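Local atomic coordinates of acidocalcisomal pyrophosphatase (Trypanosoma brucei brucei, PDB entry 5C5V), a protein that probably hydrolyses inorganic diphosphate to phosphate with the help of magnesium ions. Residues V223-G229 and D256-I262. Residues are numbered along the deposited sequence; the frame is centred on the assembly and turned at random.
With MG (magnesium ion), chain E; MG (magnesium ion), chain G; MG (magnesium ion), chain D; 2PN (imidodiphosphoric acid), chain C.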
ATOM      1  N   VAL A 223       0.796  -6.786  29.686  1.00 52.18           N
ATOM      2  CA  VAL A 223       1.457  -7.469  28.582  1.00 51.26           C
ATOM      3  C   VAL A 223       2.065  -6.468  27.590  1.00 51.09           C
ATOM      4  O   VAL A 223       1.429  -5.485  27.192  1.00 51.03           O
ATOM      5  CB  VAL A 223       0.471  -8.407  27.848  1.00 51.17           C
ATOM      6  CG1 VAL A 223       1.087  -8.982  26.568  1.00 49.99           C
ATOM      7  CG2 VAL A 223       0.030  -9.525  28.775  1.00 51.32           C
ATOM      8  N   ASP A 224       3.306  -6.735  27.199  1.00 51.69           N
ATOM      9  CA  ASP A 224       4.070  -5.837  26.344  1.00 51.21           C
ATOM     10  C   ASP A 224       3.802  -6.093  24.868  1.00 50.42           C
ATOM     11  O   ASP A 224       3.651  -7.234  24.446  1.00 49.96           O
ATOM     12  CB  ASP A 224       5.567  -5.974  26.638  1.00 51.59           C
ATOM     13  CG  ASP A 224       5.933  -5.524  28.051  1.00 52.75           C
ATOM     14  OD1 ASP A 224       5.389  -4.501  28.520  1.00 53.24           O
ATOM     15  OD2 ASP A 224       6.757  -6.204  28.687  1.00 52.95           O
ATOM     16  N   ALA A 225       3.751  -5.023  24.084  1.00 51.23           N
ATOM     17  CA  ALA A 225       3.481  -5.139  22.658  1.00 50.42           C
ATOM     18  C   ALA A 225       4.482  -4.338  21.815  1.00 50.12           C
ATOM     19  O   ALA A 225       4.892  -3.236  22.187  1.00 50.54           O
ATOM     20  CB  ALA A 225       2.056  -4.694  22.353  1.00 50.45           C
ATOM     21  N   VAL A 226       4.875  -4.912  20.682  1.00 51.39           N
ATOM     22  CA  VAL A 226       5.709  -4.210  19.719  1.00 50.96           C
ATOM     23  C   VAL A 226       4.896  -3.998  18.451  1.00 50.59           C
ATOM     24  O   VAL A 226       4.504  -4.963  17.794  1.00 50.24           O
ATOM     25  CB  VAL A 226       6.990  -5.007  19.396  1.00 51.09           C
ATOM     26  CG1 VAL A 226       7.997  -4.113  18.693  1.00 50.81           C
ATOM     27  CG2 VAL A 226       7.585  -5.570  20.673  1.00 51.83           C
ATOM     28  N   GLU A 227       4.629  -2.750  18.101  1.00 51.87           N
ATOM     29  CA  GLU A 227       3.857  -2.485  16.894  1.00 51.48           C
ATOM     30  C   GLU A 227       4.792  -2.147  15.717  1.00 51.16           C
ATOM     31  O   GLU A 227       5.558  -1.185  15.774  1.00 51.35           O
ATOM     32  CB  GLU A 227       2.855  -1.356  17.149  1.00 51.90           C
ATOM     33  CG  GLU A 227       1.814  -1.184  16.067  1.00 51.64           C
ATOM     34  CD  GLU A 227       2.353  -0.431  14.857  1.00 51.58           C
ATOM     35  OE1 GLU A 227       3.180   0.491  15.043  1.00 51.57           O
ATOM     36  OE2 GLU A 227       1.939  -0.752  13.720  1.00 51.27           O
ATOM     37  N   ILE A 228       4.733  -2.942  14.655  1.00 52.19           N
ATOM     38  CA  ILE A 228       5.805  -2.918  13.641  1.00 51.99           C
ATOM     39  C   ILE A 228       5.460  -2.101  12.400  1.00 51.73           C
ATOM     40  O   ILE A 228       6.177  -2.136  11.421  1.00 51.49           O
ATOM     41  CB  ILE A 228       6.170  -4.342  13.190  1.00 51.61           C
ATOM     42  CG1 ILE A 228       4.987  -4.990  12.476  1.00 51.53           C
ATOM     43  CG2 ILE A 228       6.617  -5.185  14.378  1.00 51.83           C
ATOM     44  CD1 ILE A 228       5.207  -6.447  12.122  1.00 51.51           C
ATOM     45  N   GLY A 229       4.363  -1.357  12.449  1.00 53.81           N
ATOM     46  CA  GLY A 229       3.971  -0.535  11.319  1.00 53.79           C
ATOM     47  C   GLY A 229       4.974   0.573  11.047  1.00 53.72           C
ATOM     48  O   GLY A 229       5.955   0.728  11.780  1.00 53.84           O
ATOM     49  N   ASP A 256       7.826 -12.463  30.344  1.00 54.19           N
ATOM     50  CA  ASP A 256       7.738 -11.115  29.812  1.00 54.00           C
ATOM     51  C   ASP A 256       7.455 -11.165  28.319  1.00 53.29           C
ATOM     52  O   ASP A 256       8.219 -10.628  27.513  1.00 52.95           O
ATOM     53  CB  ASP A 256       9.027 -10.361  30.117  1.00 54.46           C
ATOM     54  CG  ASP A 256       8.833  -8.875  30.161  1.00 55.30           C
ATOM     55  OD1 ASP A 256       7.664  -8.423  30.247  1.00 55.27           O
ATOM     56  OD2 ASP A 256       9.855  -8.149  30.126  1.00 55.64           O
ATOM     57  N   TRP A 257       6.351 -11.830  27.973  1.00 53.42           N
ATOM     58  CA  TRP A 257       5.898 -11.968  26.596  1.00 52.92           C
ATOM     59  C   TRP A 257       6.005 -10.667  25.848  1.00 52.70           C
ATOM     60  O   TRP A 257       5.682  -9.611  26.384  1.00 53.22           O
ATOM     61  CB  TRP A 257       4.441 -12.431  26.524  1.00 52.86           C
ATOM     62  CG  TRP A 257       4.134 -13.738  27.160  1.00 53.39           C
ATOM     63  CD1 TRP A 257       3.474 -13.937  28.337  1.00 53.98           C
ATOM     64  CD2 TRP A 257       4.440 -15.042  26.647  1.00 52.94           C
ATOM     65  NE1 TRP A 257       3.355 -15.283  28.595  1.00 54.06           N
ATOM     66  CE2 TRP A 257       3.937 -15.985  27.573  1.00 53.60           C
ATOM     67  CE3 TRP A 257       5.088 -15.504  25.497  1.00 52.34           C
ATOM     68  CZ2 TRP A 257       4.058 -17.357  27.385  1.00 53.35           C
ATOM     69  CZ3 TRP A 257       5.213 -16.869  25.310  1.00 52.45           C
ATOM     70  CH2 TRP A 257       4.698 -17.780  26.250  1.00 53.06           C
ATOM     71  N   LYS A 258       6.442 -10.755  24.598  1.00 51.92           N
ATOM     72  CA  LYS A 258       6.485  -9.595  23.715  1.00 51.57           C
ATOM     73  C   LYS A 258       5.620  -9.870  22.504  1.00 51.01           C
ATOM     74  O   LYS A 258       6.011 -10.622  21.609  1.00 50.37           O
ATOM     75  CB  LYS A 258       7.925  -9.282  23.302  1.00 51.49           C
ATOM     76  CG  LYS A 258       8.827  -8.845  24.451  1.00 52.36           C
ATOM     77  CD  LYS A 258       8.554  -7.410  24.862  1.00 52.93           C
ATOM     78  CE  LYS A 258       9.464  -6.985  26.000  1.00 53.95           C
ATOM     79  NZ  LYS A 258       9.133  -7.697  27.261  1.00 54.30           N
ATOM     80  N   VAL A 259       4.429  -9.282  22.491  1.00 50.99           N
ATOM     81  CA  VAL A 259       3.496  -9.520  21.401  1.00 50.59           C
ATOM     82  C   VAL A 259       3.869  -8.672  20.191  1.00 50.10           C
ATOM     83  O   VAL A 259       4.106  -7.468  20.311  1.00 50.23           O
ATOM     84  CB  VAL A 259       2.035  -9.226  21.816  1.00 51.25           C
ATOM     85  CG1 VAL A 259       1.098  -9.369  20.617  1.00 50.98           C
ATOM     86  CG2 VAL A 259       1.599 -10.154  22.940  1.00 51.77           C
ATOM     87  N   VAL A 260       3.928  -9.318  19.029  1.00 50.58           N
ATOM     88  CA  VAL A 260       4.171  -8.626  17.775  1.00 50.08           C
ATOM     89  C   VAL A 260       2.825  -8.295  17.171  1.00 50.36           C
ATOM     90  O   VAL A 260       1.982  -9.180  17.001  1.00 50.50           O
ATOM     91  CB  VAL A 260       4.997  -9.482  16.766  1.00 49.86           C
ATOM     92  CG1 VAL A 260       5.168  -8.724  15.442  1.00 49.29           C
ATOM     93  CG2 VAL A 260       6.362  -9.849  17.342  1.00 49.71           C
ATOM     94  N   CYS A 261       2.613  -7.025  16.852  1.00 50.70           N
ATOM     95  CA  CYS A 261       1.325  -6.615  16.304  1.00 51.03           C
ATOM     96  C   CYS A 261       1.524  -5.532  15.274  1.00 50.81           C
ATOM     97  O   CYS A 261       2.617  -4.965  15.159  1.00 50.46           O
ATOM     98  CB  CYS A 261       0.391  -6.124  17.419  1.00 51.50           C
ATOM     99  SG  CYS A 261       0.998  -4.635  18.257  1.00 51.76           S
ATOM    100  N   ILE A 262       0.473  -5.231  14.526  1.00 52.93           N
ATOM    101  CA  ILE A 262       0.560  -4.140  13.567  1.00 52.79           C
ATOM    102  C   ILE A 262      -0.724  -3.332  13.518  1.00 53.32           C
ATOM    103  O   ILE A 262      -1.821  -3.880  13.563  1.00 53.76           O
ATOM    104  CB  ILE A 262       0.891  -4.639  12.143  1.00 52.68           C
ATOM    105  CG1 ILE A 262       1.091  -3.442  11.209  1.00 52.43           C
ATOM    106  CG2 ILE A 262      -0.188  -5.576  11.619  1.00 53.11           C
ATOM    107  CD1 ILE A 262       1.633  -3.816   9.863  1.00 52.42           C
TER
HETATM  108 MG    MG E 503       7.268  -6.462  30.612  1.00 54.21          MG
HETATM  109 MG    MG G 505       6.112  -3.463  30.038  1.00 54.29          MG
HETATM  110 MG    MG D 502      10.798  -6.500  30.728  1.00 55.59          MG
HETATM  111  P1  2PN C 501      11.712  -3.366  30.948  1.00 55.18           P
HETATM  112  O1  2PN C 501      11.623  -2.442  32.190  1.00 56.48           O
HETATM  113  O2  2PN C 501      11.830  -4.833  31.441  1.00 54.34           O
HETATM  114  O3  2PN C 501      12.905  -2.912  30.062  1.00 55.50           O
HETATM  115  N1  2PN C 501      10.368  -3.165  30.039  1.00 54.44           N
HETATM  116  P2  2PN C 501       8.871  -3.678  30.462  0.75 54.10           P
HETATM  117  O4  2PN C 501       8.479  -3.137  31.884  1.00 55.20           O
HETATM  118  O5  2PN C 501       8.919  -5.193  30.511  1.00 52.94           O
HETATM  119  O6  2PN C 501       7.888  -3.219  29.476  1.00 53.27           O
HETATM  120  O   HOH W   1      11.281  -5.909  28.789  1.00 55.44           O
HETATM  121  O   HOH W   2      10.229  -6.874  32.854  1.00 54.22           O
HETATM  122  O   HOH W   3       5.164  -7.121  30.819  1.00 53.49           O
HETATM  123  O   HOH W   4       6.589  -4.866  31.455  1.00 52.83           O
HETATM  124  O   HOH W   5       3.869  -3.480  30.651  1.00 50.50           O
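At the magnesium site of the pyrophosphatase barrel, Asp224 and Asp256 meet over one shared metal, on neighbouring segments that run on as parallel strands, 224-227 and 258-262. Asp224 OD2 and Asp256 OD1 lie 2.9 Å apart because both bind the same magnesium ion, with the carboxylate planes turned 70° against each other. Their other oxygens each take a further ion: Asp224 OD1 binds a second magnesium 2.0 Å away, Asp256 OD2 a third, so the pair links three magnesium ions that also bind the imidodiphosphate. Lys258 bends at chi2 (-76°) and again at chi4, which carries NZ back to a salt bridge with Asp224 OD2 (3.1 Å), met on its anti side and somewhat out of the carboxylate plane. NZ also bonds to Asp256 O and, weakly, Asp256 OD2; this positive charge probably offsets part of the crowded negative charge. Beyond the site, parallel-strand backbone hydrogen bonds run from Val259 N to Asp224 O, Val226 N to Val259 O (2.7 Å) and Cys261 N to Val226 O, and Ile228 N, just past the strand, continues them to Cys261 O. Glu227 OE2 accepts hydrogen bonds from Gly229 N, above its carboxylate plane, and from Ser263 N, while OE1 accepts one from Asn197. Ile228 CG2 packs on Val260 CG1 (4.0 Å). Strands 197-200 and 238-251 flank the pair; helix 285-295 covers Val226 and Ile228, and helix 316-336 touches Val223 and Trp257.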